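Local coordinates for virulent strain associated lipoprotein (Borreliella spielmanii A14S, PDB 6FZZ), which is a pFam54-family outer surface lipoprotein that may bind glutathione, as its Borrelia burgdorferi relative BBE31 does, at residues Pro62-Thr65 against Asn69-Arg72; Ala89-Arg94 against Gln164-Tyr169. All blocks are in the same frame, centred on the assembly; numbering follows the deposited sequence.

Interaction 1 of 2, residues Pro62-Thr65 against Asn69-Arg72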
loop_
_atom_site.group_PDB
_atom_site.type_symbol
_atom_site.label_atom_id
_atom_site.label_comp_id
_atom_site.label_asym_id
_atom_site.label_seq_id
_atom_site.Cartn_x
_atom_site.Cartn_y
_atom_site.Cartn_z
ATOM N N PRO A 62 -0.084 -13.889 19.823
ATOM C CA PRO A 62 0.784 -15.005 20.057
ATOM C C PRO A 62 2.148 -14.900 19.321
ATOM O O PRO A 62 2.853 -15.895 19.245
ATOM C CB PRO A 62 -0.059 -16.185 19.545
ATOM C CG PRO A 62 -0.762 -15.625 18.306
ATOM C CD PRO A 62 -1.055 -14.174 18.716
ATOM N N ARG A 63 2.541 -13.717 18.835
ATOM C CA ARG A 63 3.872 -13.503 18.292
ATOM C C ARG A 63 4.119 -14.371 17.046
ATOM O O ARG A 63 5.231 -14.824 16.811
ATOM C CB ARG A 63 5.005 -13.726 19.356
ATOM C CG ARG A 63 4.761 -12.908 20.625
ATOM C CD ARG A 63 5.967 -12.440 21.466
ATOM N NE ARG A 63 7.285 -12.737 20.895
ATOM C CZ ARG A 63 8.078 -11.926 20.210
ATOM N NH1 ARG A 63 7.755 -10.704 19.894
ATOM N NH2 ARG A 63 9.209 -12.396 19.790
ATOM N N GLU A 64 3.088 -14.549 16.221
ATOM C CA GLU A 64 3.230 -15.269 14.938
ATOM C C GLU A 64 3.930 -14.370 13.877
ATOM O O GLU A 64 4.136 -13.182 14.104
ATOM C CB GLU A 64 1.849 -15.821 14.472
ATOM C CG GLU A 64 0.897 -14.801 13.809
ATOM C CD GLU A 64 0.201 -13.766 14.709
ATOM O OE1 GLU A 64 0.689 -13.505 15.820
ATOM O OE2 GLU A 64 -0.863 -13.165 14.291
ATOM N N THR A 65 4.322 -14.954 12.740
ATOM C CA THR A 65 4.851 -14.143 11.629
ATOM C C THR A 65 3.726 -13.753 10.652
ATOM O O THR A 65 2.628 -14.303 10.714
ATOM C CB THR A 65 5.943 -14.814 10.790
ATOM O OG1 THR A 65 5.385 -15.908 10.090
ATOM C CG2 THR A 65 7.068 -15.270 11.637
ATOM N N ASN A 69 -0.801 -18.099 9.332
ATOM C CA ASN A 69 -2.162 -17.920 8.926
ATOM C C ASN A 69 -3.125 -17.357 9.955
ATOM O O ASN A 69 -4.313 -17.712 9.993
ATOM C CB ASN A 69 -2.676 -19.185 8.259
ATOM C CG ASN A 69 -2.122 -19.334 6.846
ATOM O OD1 ASN A 69 -1.954 -18.347 6.116
ATOM N ND2 ASN A 69 -1.861 -20.555 6.443
ATOM N N SER A 70 -2.682 -16.386 10.739
ATOM C CA SER A 70 -3.642 -15.708 11.583
ATOM C C SER A 70 -4.475 -14.723 10.730
ATOM O O SER A 70 -4.109 -14.434 9.597
ATOM C CB SER A 70 -2.897 -14.977 12.680
ATOM O OG SER A 70 -2.092 -13.960 12.116
ATOM N N GLU A 71 -5.554 -14.164 11.292
ATOM C CA GLU A 71 -6.352 -13.194 10.574
ATOM C C GLU A 71 -5.588 -11.905 10.355
ATOM O O GLU A 71 -5.663 -11.326 9.287
ATOM C CB GLU A 71 -7.692 -12.919 11.298
ATOM C CG GLU A 71 -8.586 -14.160 11.298
ATOM C CD GLU A 71 -8.789 -14.759 9.898
ATOM O OE1 GLU A 71 -9.299 -14.026 9.002
ATOM O OE2 GLU A 71 -8.455 -15.961 9.683
ATOM N N ARG A 72 -4.851 -11.436 11.350
ATOM C CA ARG A 72 -4.127 -10.199 11.137
ATOM C C ARG A 72 -2.960 -10.381 10.126
ATOM O O ARG A 72 -2.620 -9.451 9.392
ATOM C CB ARG A 72 -3.653 -9.599 12.478
ATOM C CG ARG A 72 -2.641 -10.395 13.241
ATOM C CD ARG A 72 -2.237 -9.679 14.512
ATOM N NE ARG A 72 -1.359 -10.551 15.311
ATOM C CZ ARG A 72 -0.786 -10.199 16.454
ATOM N NH1 ARG A 72 -0.904 -8.942 16.921
ATOM N NH2 ARG A 72 0.005 -11.077 17.095
#
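The carboxylate of E64 is held by the side chains of R72 and S70, and both of its oxygens are used. R72 meets it side-on with two nitrogens in a salt bridge: NE donates to E64 OE2 at 2.8 Å and NH2 to E64 OE1, also at 2.8 Å. Both bonds are nearly straight, the one from NE at 179°, and both reach the syn side of the carboxylate. They stay close to the guanidinium plane but leave the carboxylate plane somewhat, because the two flat groups are turned 29° against each other. On the anti lone pair of E64 OE2, S70 OG donates at 2.6 Å, so this one oxygen accepts two bonds. Around the grip, P62 adds an apolar neighbour, its CD lying 3.7 Å from R72 NH2.

R72 can span the gap because its chain runs extended from CG to NE, whereas E64 bends at chi2 (-74°) and brings its carboxylate back to S70. The guanidinium is further engaged beyond the pair, through a salt bridge from NH1 to E60 and a cation-pi contact with W58; several partners thus fix its rotation. Two carboxylates, those of E64 and E60, probably balance the arginine's charge. S70 has a second task: its OG also accepts from the backbone N of S73. The arrangement is that of a serine N-cap at the start of helix 71-83, its hydroxyl shared between the first turn and an acidic side chain of the preceding surface loop.

Interaction 2 of 2, residues Ala89-Arg94 against Gln164-Tyr169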
loop_
_atom_site.group_PDB
_atom_site.type_symbol
_atom_site.label_atom_id
_atom_site.label_comp_id
_atom_site.label_asym_id
_atom_site.label_seq_id
_atom_site.Cartn_x
_atom_site.Cartn_y
_atom_site.Cartn_z
ATOM N N ALA A 89 4.348 -12.222 -10.078
ATOM C CA ALA A 89 4.957 -13.181 -9.146
ATOM C C ALA A 89 6.495 -13.099 -9.144
ATOM O O ALA A 89 7.088 -13.118 -8.073
ATOM C CB ALA A 89 4.473 -14.613 -9.408
ATOM N N ASP A 90 7.100 -12.935 -10.326
ATOM C CA ASP A 90 8.549 -12.791 -10.481
ATOM C C ASP A 90 9.103 -11.468 -9.883
ATOM O O ASP A 90 10.167 -11.457 -9.276
ATOM C CB ASP A 90 8.899 -12.846 -11.952
ATOM C CG ASP A 90 10.326 -12.456 -12.235
ATOM O OD1 ASP A 90 11.220 -13.305 -11.997
ATOM O OD2 ASP A 90 10.552 -11.297 -12.692
ATOM N N GLU A 91 8.407 -10.361 -10.130
ATOM C CA GLU A 91 8.772 -9.084 -9.551
ATOM C C GLU A 91 8.555 -9.077 -8.059
ATOM O O GLU A 91 9.388 -8.536 -7.325
ATOM C CB GLU A 91 7.966 -7.972 -10.181
ATOM C CG GLU A 91 8.368 -7.665 -11.613
ATOM C CD GLU A 91 7.384 -6.713 -12.222
ATOM O OE1 GLU A 91 6.175 -7.082 -12.232
ATOM O OE2 GLU A 91 7.795 -5.589 -12.583
ATOM N N LEU A 92 7.453 -9.686 -7.598
ATOM C CA LEU A 92 7.208 -9.860 -6.161
ATOM C C LEU A 92 8.362 -10.569 -5.457
ATOM O O LEU A 92 8.821 -10.142 -4.388
ATOM C CB LEU A 92 5.888 -10.631 -5.907
ATOM C CG LEU A 92 4.594 -9.903 -6.260
ATOM C CD1 LEU A 92 3.366 -10.789 -6.107
ATOM C CD2 LEU A 92 4.421 -8.663 -5.426
ATOM N N LYS A 93 8.829 -11.681 -6.035
ATOM C CA LYS A 93 9.871 -12.474 -5.382
ATOM C C LYS A 93 11.170 -11.654 -5.416
ATOM O O LYS A 93 11.918 -11.621 -4.476
ATOM C CB LYS A 93 10.062 -13.840 -6.119
ATOM C CG LYS A 93 11.344 -14.567 -5.667
ATOM C CD LYS A 93 11.877 -15.590 -6.672
ATOM C CE LYS A 93 10.789 -16.474 -7.254
ATOM N NZ LYS A 93 11.366 -17.695 -7.891
ATOM N N ARG A 94 11.443 -11.000 -6.523
ATOM C CA ARG A 94 12.654 -10.209 -6.638
ATOM C C ARG A 94 12.629 -9.013 -5.689
ATOM O O ARG A 94 13.625 -8.714 -5.083
ATOM C CB ARG A 94 12.828 -9.746 -8.080
ATOM C CG ARG A 94 13.944 -8.766 -8.351
ATOM C CD ARG A 94 15.303 -9.077 -7.744
ATOM N NE ARG A 94 15.849 -10.378 -8.127
ATOM C CZ ARG A 94 17.056 -10.813 -7.761
ATOM N NH1 ARG A 94 17.845 -10.056 -7.003
ATOM N NH2 ARG A 94 17.478 -12.008 -8.152
ATOM N N GLN A 164 10.588 1.278 -9.775
ATOM C CA GLN A 164 11.897 1.795 -10.131
ATOM C C GLN A 164 13.055 1.083 -9.397
ATOM O O GLN A 164 14.110 0.815 -9.970
ATOM C CB GLN A 164 11.946 3.290 -9.847
ATOM C CG GLN A 164 13.226 3.981 -10.257
ATOM C CD GLN A 164 13.324 4.074 -11.789
ATOM O OE1 GLN A 164 12.362 4.470 -12.448
ATOM N NE2 GLN A 164 14.455 3.678 -12.345
ATOM N N LEU A 165 12.882 0.788 -8.122
ATOM C CA LEU A 165 13.901 0.023 -7.428
ATOM C C LEU A 165 14.214 -1.218 -8.201
ATOM O O LEU A 165 15.403 -1.595 -8.350
ATOM C CB LEU A 165 13.457 -0.345 -6.009
ATOM C CG LEU A 165 14.437 -1.245 -5.227
ATOM C CD1 LEU A 165 15.805 -0.615 -5.065
ATOM C CD2 LEU A 165 13.832 -1.668 -3.864
ATOM N N LEU A 166 13.184 -1.940 -8.622
ATOM C CA LEU A 166 13.451 -3.201 -9.371
ATOM C C LEU A 166 14.275 -2.934 -10.650
ATOM O O LEU A 166 15.171 -3.690 -10.979
ATOM C CB LEU A 166 12.169 -3.904 -9.782
ATOM C CG LEU A 166 11.339 -4.428 -8.625
ATOM C CD1 LEU A 166 10.062 -4.962 -9.233
ATOM C CD2 LEU A 166 12.116 -5.511 -7.914
ATOM N N LEU A 167 14.024 -1.820 -11.308
ATOM C CA LEU A 167 14.794 -1.500 -12.546
ATOM C C LEU A 167 16.210 -1.080 -12.213
ATOM O O LEU A 167 17.157 -1.519 -12.875
ATOM C CB LEU A 167 14.101 -0.390 -13.336
ATOM C CG LEU A 167 12.636 -0.642 -13.769
ATOM C CD1 LEU A 167 12.135 0.449 -14.721
ATOM C CD2 LEU A 167 12.437 -1.987 -14.426
ATOM N N ASP A 168 16.356 -0.224 -11.190
ATOM C CA ASP A 168 17.671 0.253 -10.757
ATOM C C ASP A 168 18.572 -0.839 -10.323
ATOM O O ASP A 168 19.813 -0.772 -10.525
ATOM C CB ASP A 168 17.560 1.263 -9.624
ATOM C CG ASP A 168 17.005 2.593 -10.120
ATOM O OD1 ASP A 168 17.009 2.758 -11.336
ATOM O OD2 ASP A 168 16.552 3.438 -9.340
ATOM N N TYR A 169 17.983 -1.809 -9.623
ATOM C CA TYR A 169 18.732 -2.993 -9.219
ATOM C C TYR A 169 19.235 -3.895 -10.388
ATOM O O TYR A 169 20.425 -4.280 -10.463
ATOM C CB TYR A 169 17.900 -3.812 -8.260
ATOM C CG TYR A 169 18.706 -4.885 -7.625
ATOM C CD1 TYR A 169 19.501 -4.617 -6.544
ATOM C CD2 TYR A 169 18.659 -6.194 -8.108
ATOM C CE1 TYR A 169 20.263 -5.623 -5.971
ATOM C CE2 TYR A 169 19.439 -7.189 -7.560
ATOM C CZ TYR A 169 20.243 -6.886 -6.494
ATOM O OH TYR A 169 20.989 -7.885 -5.902
#
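Helix 89-94 and helix 164-169 cross steeply, their short axes 76° apart in direction and 10.9 Å apart at closest approach, where the CA atoms of E91 and L166 are the nearest pair, 7.5 Å apart. L166 reaches between two residues spaced three apart on the other helix. Its CD1 lies 3.8 Å from E91 CB, near the start of a side chain that runs at about a right angle to it, while its other methyl, CD2, sits 3.8 Å from R94 CG. The leucine fork thus presents one branch to each neighbour. This is apolar packing in an all-helical fold, where a leucine of the long helix 138-170 meets the aliphatic portions of charged residues on helix 89-102.

The charged ends also have partners outside the segments. E91 places its carboxylate in a salt bridge with K163 and a hydrogen bond to the backbone N of N88. R94 folds at chi2 and chi3, which brings its guanidinium across to Y169, the side chains crossing at about a right angle and the two planes 26° apart. NH1 comes within 3.3 Å of Y169 CE2, approaching the ring obliquely, and NH2 forms a salt bridge with E97 on the same helix. L166 and Y169 both touch I98 of helix 89-102, and Y169 also meets L183 of helix 180-209.

This chain is the C-terminal part of the lipoprotein, and both contacts lie in its helical Bbcrasp-1-type region. Read from the N terminus, the chain leaves helix 15-41 and enters a long loop, where interaction 1 closes a very short turn: three residues separate its segments, and the second leads into helix 71-83. Interaction 2 opens only afterwards, on helix 89-102, and closes 70 residues later on helix 138-170, enclosing helix 105-126. The two contacts therefore follow in series, neither nested nor crossed, their centres 27 Å apart. One is a local surface contact at a helix start; the other is a long-range tie between two helices, with the rest of helix 71-83 lying between them in sequence.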